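PDB 1WIW: glucose-6-phosphate isomerase like protein from Thermus thermophilus, which probably isomerises sugar phosphates, interconverting glucose 6-phosphate or mannose 6-phosphate with fructose 6-phosphate. Local coordinates for residues 15-18 and 19-22; 136-139 and 140-144; 260-263 and 264-267. All blocks are in the same frame, centred on the assembly; numbering follows the deposited sequence.

Contact 1. Residues 15-18 and 19-22; sequences TGLA and LELR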
loop_
_atom_site.group_PDB
_atom_site.type_symbol
_atom_site.label_atom_id
_atom_site.label_comp_id
_atom_site.label_asym_id
_atom_site.label_seq_id
_atom_site.Cartn_x
_atom_site.Cartn_y
_atom_site.Cartn_z
ATOM N N THR B 15 7.691 28.803 -4.935
ATOM C CA THR B 15 8.190 28.667 -3.569
ATOM C C THR B 15 9.617 28.135 -3.489
ATOM O O THR B 15 10.166 27.979 -2.400
ATOM C CB THR B 15 7.270 27.762 -2.724
ATOM O OG1 THR B 15 7.136 26.483 -3.354
ATOM C CG2 THR B 15 5.900 28.395 -2.576
ATOM N N GLY B 16 10.218 27.861 -4.642
ATOM C CA GLY B 16 11.587 27.372 -4.667
ATOM C C GLY B 16 11.839 26.012 -4.037
ATOM O O GLY B 16 12.637 25.892 -3.108
ATOM N N LEU B 17 11.179 24.976 -4.541
ATOM C CA LEU B 17 11.387 23.642 -3.997
ATOM C C LEU B 17 12.761 23.125 -4.436
ATOM O O LEU B 17 13.359 22.288 -3.768
ATOM C CB LEU B 17 10.287 22.687 -4.472
ATOM C CG LEU B 17 10.256 21.311 -3.799
ATOM C CD1 LEU B 17 10.037 21.495 -2.302
ATOM C CD2 LEU B 17 9.142 20.451 -4.396
ATOM N N ALA B 18 13.261 23.638 -5.557
ATOM C CA ALA B 18 14.566 23.218 -6.057
ATOM C C ALA B 18 15.631 23.530 -5.007
ATOM O O ALA B 18 16.542 22.738 -4.776
ATOM C CB ALA B 18 14.884 23.933 -7.364
ATOM N N LEU B 19 15.505 24.686 -4.362
ATOM C CA LEU B 19 16.465 25.075 -3.332
ATOM C C LEU B 19 16.341 24.163 -2.109
ATOM O O LEU B 19 17.345 23.745 -1.535
ATOM C CB LEU B 19 16.244 26.535 -2.918
ATOM C CG LEU B 19 17.024 27.006 -1.682
ATOM C CD1 LEU B 19 18.525 26.845 -1.914
ATOM C CD2 LEU B 19 16.673 28.452 -1.379
ATOM N N GLU B 20 15.111 23.856 -1.709
ATOM C CA GLU B 20 14.897 22.989 -0.553
ATOM C C GLU B 20 15.436 21.583 -0.836
ATOM O O GLU B 20 16.044 20.952 0.032
ATOM C CB GLU B 20 13.406 22.923 -0.191
ATOM C CG GLU B 20 13.126 22.151 1.088
ATOM C CD GLU B 20 11.663 22.205 1.526
ATOM O OE1 GLU B 20 11.327 21.556 2.544
ATOM O OE2 GLU B 20 10.855 22.897 0.862
ATOM N N LEU B 21 15.208 21.097 -2.050
ATOM C CA LEU B 21 15.698 19.779 -2.444
ATOM C C LEU B 21 17.216 19.777 -2.345
ATOM O O LEU B 21 17.817 18.835 -1.819
ATOM C CB LEU B 21 15.281 19.466 -3.888
ATOM C CG LEU B 21 13.850 18.964 -4.122
ATOM C CD1 LEU B 21 13.489 19.073 -5.604
ATOM C CD2 LEU B 21 13.738 17.516 -3.642
ATOM N N ARG B 22 17.834 20.840 -2.853
ATOM C CA ARG B 22 19.286 20.954 -2.832
ATOM C C ARG B 22 19.895 20.984 -1.434
ATOM O O ARG B 22 20.921 20.353 -1.187
ATOM C CB ARG B 22 19.741 22.210 -3.576
ATOM C CG ARG B 22 21.259 22.325 -3.656
ATOM C CD ARG B 22 21.711 23.592 -4.360
ATOM N NE ARG B 22 23.131 23.534 -4.700
ATOM C CZ ARG B 22 24.115 23.446 -3.810
ATOM N NH1 ARG B 22 25.379 23.395 -4.217
ATOM N NH2 ARG B 22 23.841 23.415 -2.513
HETATM O O HOH W 1 10.410 25.263 -0.650
#
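The carboxylate of Glu20 meets Leu17 one turn back: OE2 lies 3.6 Å from Leu17 CD1, and this methyl sits well outside the carboxylate plane. Water 1 sits 2.8 Å from Glu20 OE2 and is also within hydrogen-bonding distance of Thr15 O, linking the loop to the first turn. The other end of the group, OE1, is held elsewhere, by the guanidinium of Arg113 and the hydroxyl of Ser107. With CG anti to the backbone N (chi1 -174°) and the chain extended beyond it, Glu20 sends its carboxylate back along the helix to Leu17. Four residues on from Leu17, Leu21 packs alongside it, CG to CG 4.3 Å, and both are buried. The backbone bond Leu21 N to Leu17 O is short at 2.8 Å, while Gly16 O receives weak bonds from Leu19 N and Glu20 N. Gly16 occupies the N-cap position with positive phi, and the carboxylate of Asp13 accepts from Leu17 N and Ala18 N, supplying acceptors to first-turn N-H groups. These are the features of a helix N terminus, here the opening turn of helix 17-23, whose apolar side rests on helix 251-272.

Contact 2. Residues 136-139 and 140-144; sequences LEER and RRLGP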
loop_
_atom_site.group_PDB
_atom_site.type_symbol
_atom_site.label_atom_id
_atom_site.label_comp_id
_atom_site.label_asym_id
_atom_site.label_seq_id
_atom_site.Cartn_x
_atom_site.Cartn_y
_atom_site.Cartn_z
ATOM N N LEU B 136 24.101 13.265 -0.690
ATOM C CA LEU B 136 25.004 14.287 -1.212
ATOM C C LEU B 136 25.608 13.804 -2.529
ATOM O O LEU B 136 25.852 14.598 -3.438
ATOM C CB LEU B 136 26.112 14.602 -0.202
ATOM C CG LEU B 136 25.697 15.321 1.089
ATOM C CD1 LEU B 136 26.907 15.416 2.006
ATOM C CD2 LEU B 136 25.149 16.718 0.777
ATOM N N GLU B 137 25.841 12.498 -2.638
ATOM C CA GLU B 137 26.386 11.944 -3.869
ATOM C C GLU B 137 25.317 12.081 -4.952
ATOM O O GLU B 137 25.591 12.567 -6.050
ATOM C CB GLU B 137 26.776 10.468 -3.669
ATOM C CG GLU B 137 27.397 9.809 -4.900
ATOM C CD GLU B 137 28.323 8.647 -4.556
ATOM O OE1 GLU B 137 29.336 8.870 -3.851
ATOM O OE2 GLU B 137 28.050 7.505 -4.989
ATOM N N GLU B 138 24.094 11.671 -4.622
ATOM C CA GLU B 138 22.959 11.746 -5.542
ATOM C C GLU B 138 22.770 13.160 -6.066
ATOM O O GLU B 138 22.624 13.375 -7.267
ATOM C CB GLU B 138 21.667 11.318 -4.835
ATOM C CG GLU B 138 21.349 9.830 -4.876
ATOM C CD GLU B 138 21.083 9.335 -6.283
ATOM O OE1 GLU B 138 20.396 10.045 -7.046
ATOM O OE2 GLU B 138 21.549 8.230 -6.625
ATOM N N ARG B 139 22.763 14.113 -5.140
ATOM C CA ARG B 139 22.578 15.527 -5.447
ATOM C C ARG B 139 23.475 16.073 -6.560
ATOM O O ARG B 139 23.071 16.966 -7.308
ATOM C CB ARG B 139 22.790 16.358 -4.175
ATOM C CG ARG B 139 22.799 17.851 -4.413
ATOM C CD ARG B 139 23.968 18.516 -3.704
ATOM N NE ARG B 139 23.581 19.079 -2.420
ATOM C CZ ARG B 139 24.388 19.795 -1.645
ATOM N NH1 ARG B 139 23.944 20.275 -0.494
ATOM N NH2 ARG B 139 25.642 20.023 -2.012
ATOM N N ARG B 140 24.689 15.543 -6.667
ATOM C CA ARG B 140 25.639 16.006 -7.680
ATOM C C ARG B 140 25.128 15.984 -9.117
ATOM O O ARG B 140 25.489 16.845 -9.914
ATOM C CB ARG B 140 26.929 15.184 -7.614
ATOM C CG ARG B 140 27.689 15.310 -6.302
ATOM C CD ARG B 140 28.842 14.314 -6.252
ATOM N NE ARG B 140 29.416 14.202 -4.914
ATOM C CZ ARG B 140 30.223 13.217 -4.534
ATOM N NH1 ARG B 140 30.703 13.187 -3.297
ATOM N NH2 ARG B 140 30.548 12.256 -5.391
ATOM N N ARG B 141 24.292 15.007 -9.451
ATOM C CA ARG B 141 23.780 14.888 -10.815
ATOM C C ARG B 141 22.295 15.191 -10.966
ATOM O O ARG B 141 21.741 15.025 -12.052
ATOM C CB ARG B 141 24.052 13.472 -11.341
ATOM C CG ARG B 141 25.526 13.079 -11.351
ATOM C CD ARG B 141 25.716 11.588 -11.619
ATOM N NE ARG B 141 25.389 11.201 -12.990
ATOM C CZ ARG B 141 26.079 11.586 -14.060
ATOM N NH1 ARG B 141 25.712 11.186 -15.271
ATOM N NH2 ARG B 141 27.137 12.372 -13.920
ATOM N N LEU B 142 21.654 15.655 -9.900
ATOM C CA LEU B 142 20.214 15.918 -9.952
ATOM C C LEU B 142 19.767 17.375 -10.042
ATOM O O LEU B 142 18.601 17.650 -10.318
ATOM C CB LEU B 142 19.538 15.272 -8.740
ATOM C CG LEU B 142 19.778 13.771 -8.540
ATOM C CD1 LEU B 142 19.061 13.317 -7.285
ATOM C CD2 LEU B 142 19.287 12.986 -9.761
ATOM N N GLY B 143 20.686 18.303 -9.805
ATOM C CA GLY B 143 20.329 19.711 -9.849
ATOM C C GLY B 143 19.944 20.239 -11.220
ATOM O O GLY B 143 20.331 19.672 -12.240
ATOM N N PRO B 144 19.186 21.344 -11.265
ATOM C CA PRO B 144 18.718 21.992 -12.493
ATOM C C PRO B 144 19.846 22.360 -13.456
ATOM O O PRO B 144 19.644 22.389 -14.672
ATOM C CB PRO B 144 17.987 23.230 -11.975
ATOM C CG PRO B 144 17.510 22.807 -10.631
ATOM C CD PRO B 144 18.705 22.077 -10.080
HETATM O O HOH W 2 23.303 19.218 -8.935
#
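At the C-terminal end of helix 125-139 the chain unwinds into the loop that leads to helix 152-160, and Leu142 folds back over Glu138 while Arg140 folds back beside Glu137. Leu142 CG rests 3.1 Å from Glu138 O, a tight fit. Its CD1 branch lies 3.5 Å from Glu138 OE1, the two side chains crossing at a slant. The Glu138 carboxylate has its strong partners elsewhere, since OE2 binds the hydroxyl of Thr247 and forms a salt bridge with Arg261. An alanine in place of Leu142 would probably open a gap between Glu138, Trp264 and Pro152, all of which the leucine touches. On the outer side, Arg140 has CG anti to its carbonyl carbon (chi1 -63°), and its extended chain runs back along the preceding turn. One face of its guanidinium lies over Glu137 CA, 3.9 Å from the plane and toward the rim. Glu137 OE1 is a long 3.9 Å from Arg140 NH2 and well out of the guanidinium plane, so between carboxylate and guanidinium there is charge attraction only, with no N-H pointing at the oxygen. In the backbone, Arg140 N, Arg141 N and Leu142 N bond to Glu137 O, Glu138 O and Arg139 O. Water 2 lies 2.8 Å from Arg139 O and accepts from Gly143 N at 2.9 Å. Here the i to i+3 bonds and the water bridge mark where helix 125-139 gives way to the loop.

Contact 3. Residues 260-263 and 264-267; sequences YRMA and WTAY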
loop_
_atom_site.group_PDB
_atom_site.type_symbol
_atom_site.label_atom_id
_atom_site.label_comp_id
_atom_site.label_asym_id
_atom_site.label_seq_id
_atom_site.Cartn_x
_atom_site.Cartn_y
_atom_site.Cartn_z
ATOM N N TYR B 260 15.103 10.102 -2.411
ATOM C CA TYR B 260 15.598 11.433 -2.782
ATOM C C TYR B 260 15.619 11.642 -4.301
ATOM O O TYR B 260 15.199 12.689 -4.794
ATOM C CB TYR B 260 17.004 11.647 -2.214
ATOM C CG TYR B 260 17.581 13.041 -2.421
ATOM C CD1 TYR B 260 16.984 14.161 -1.837
ATOM C CD2 TYR B 260 18.749 13.231 -3.156
ATOM C CE1 TYR B 260 17.538 15.438 -1.974
ATOM C CE2 TYR B 260 19.315 14.512 -3.306
ATOM C CZ TYR B 260 18.705 15.605 -2.708
ATOM O OH TYR B 260 19.265 16.859 -2.824
ATOM N N ARG B 261 16.110 10.658 -5.046
ATOM C CA ARG B 261 16.146 10.792 -6.501
ATOM C C ARG B 261 14.725 10.888 -7.062
ATOM O O ARG B 261 14.489 11.551 -8.071
ATOM C CB ARG B 261 16.871 9.607 -7.146
ATOM C CG ARG B 261 16.902 9.699 -8.667
ATOM C CD ARG B 261 17.578 8.503 -9.322
ATOM N NE ARG B 261 18.994 8.407 -8.990
ATOM C CZ ARG B 261 19.879 7.731 -9.719
ATOM N NH1 ARG B 261 21.155 7.686 -9.356
ATOM N NH2 ARG B 261 19.488 7.112 -10.825
HETATM N N MSE B 262 13.777 10.215 -6.417
HETATM C CA MSE B 262 12.391 10.271 -6.875
HETATM C C MSE B 262 11.760 11.624 -6.535
HETATM O O MSE B 262 10.882 12.098 -7.251
HETATM C CB MSE B 262 11.570 9.135 -6.262
HETATM C CG MSE B 262 11.964 7.759 -6.786
HETATM SE SE MSE B 262 11.752 7.574 -8.728
HETATM C CE MSE B 262 10.746 5.952 -8.736
ATOM N N ALA B 263 12.198 12.249 -5.446
ATOM C CA ALA B 263 11.656 13.560 -5.086
ATOM C C ALA B 263 12.063 14.523 -6.198
ATOM O O ALA B 263 11.255 15.316 -6.675
ATOM C CB ALA B 263 12.215 14.030 -3.746
ATOM N N TRP B 264 13.326 14.440 -6.608
ATOM C CA TRP B 264 13.833 15.277 -7.688
ATOM C C TRP B 264 13.107 14.959 -8.995
ATOM O O TRP B 264 12.788 15.855 -9.773
ATOM C CB TRP B 264 15.337 15.047 -7.883
ATOM C CG TRP B 264 16.209 15.995 -7.103
ATOM C CD1 TRP B 264 17.015 15.688 -6.048
ATOM C CD2 TRP B 264 16.373 17.400 -7.340
ATOM N NE1 TRP B 264 17.678 16.815 -5.611
ATOM C CE2 TRP B 264 17.300 17.880 -6.386
ATOM C CE3 TRP B 264 15.826 18.301 -8.267
ATOM C CZ2 TRP B 264 17.696 19.224 -6.331
ATOM C CZ3 TRP B 264 16.221 19.643 -8.213
ATOM C CH2 TRP B 264 17.147 20.088 -7.250
ATOM N N THR B 265 12.850 13.675 -9.235
ATOM C CA THR B 265 12.173 13.259 -10.456
ATOM C C THR B 265 10.761 13.851 -10.476
ATOM O O THR B 265 10.328 14.406 -11.485
ATOM C CB THR B 265 12.107 11.718 -10.544
ATOM O OG1 THR B 265 13.441 11.190 -10.569
ATOM C CG2 THR B 265 11.364 11.276 -11.801
ATOM N N ALA B 266 10.060 13.737 -9.351
ATOM C CA ALA B 266 8.710 14.271 -9.224
ATOM C C ALA B 266 8.735 15.783 -9.449
ATOM O O ALA B 266 7.815 16.342 -10.040
ATOM C CB ALA B 266 8.154 13.955 -7.840
ATOM N N TYR B 267 9.796 16.434 -8.970
ATOM C CA TYR B 267 9.964 17.882 -9.124
ATOM C C TYR B 267 9.987 18.250 -10.606
ATOM O O TYR B 267 9.253 19.142 -11.053
ATOM C CB TYR B 267 11.279 18.332 -8.473
ATOM C CG TYR B 267 11.643 19.788 -8.726
ATOM C CD1 TYR B 267 11.052 20.821 -7.994
ATOM C CD2 TYR B 267 12.547 20.130 -9.730
ATOM C CE1 TYR B 267 11.354 22.168 -8.262
ATOM C CE2 TYR B 267 12.854 21.469 -10.008
ATOM C CZ TYR B 267 12.254 22.480 -9.276
ATOM O OH TYR B 267 12.538 23.797 -9.583
#
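Tyr260 and Trp264, one helical turn apart, lie side by side and point the same way, yet their planes stand at 85°. The indole turns the edge of its five-membered ring to the tyrosine face, a T-shaped pair with the two centroids 4.8 Å apart. Trp264 CD1 sits 3.7 Å above the Tyr260 ring, toward its rim, while NE1 comes as near as 3.3 Å to CZ. The phenol oxygen lies at the indole edge, near its plane, and Trp264 NE1 gives Tyr260 OH a weak but fairly straight hydrogen bond, 3.2 Å at 164°. Tyr260 OH finds a stronger partner in Leu21 O. Two torsions set up the pair: Tyr260 carries CG opposite its own backbone N (chi1 -175°), and Trp264 adopts a chi1 off the usual staggered values. On another side of the helix Thr265 grips the carbonyl of Arg261 twice. Its OG1 donates to Arg261 O at 2.7 Å and its N at 2.9 Å, from opposite faces of the carbonyl plane. This satisfies the hydroxyl against the backbone, while the threonine packs on Ala153 and Leu156 of helix 152-160. The Tyr267 hydroxyl binds Asp13. The backbone bonds Ala266 N to Met262 O and Tyr267 N to Ala263 O continue the regular i to i+4 pattern. An i, i+4 aromatic pair with a threonine hydroxyl returned to the preceding turn is in keeping with a buried alpha-helix, here helix 251-272 of the SIS-type C-terminal region.

None of the three contacts closes a long loop: each is a local turn, and they follow in series along the chain without nesting or crossing. Contact 1 starts helix 17-23, contact 2 ends helix 125-139, and contact 3 lies within helix 251-272, where the others converge. Centres are about 11 Å apart for contacts 1 and 3 and for contacts 2 and 3. The indole of Trp264 packs against Leu21 of contact 1 and against Leu142 and Pro144 of contact 2. Arg139 NH1 makes a weak hydrogen bond to Arg22 O, joining contacts 1 and 2 directly. With Leu21 O to Tyr260 OH and Glu138 to Arg261, helices 17-23, 125-139 and 251-272, distant in sequence, are tied together.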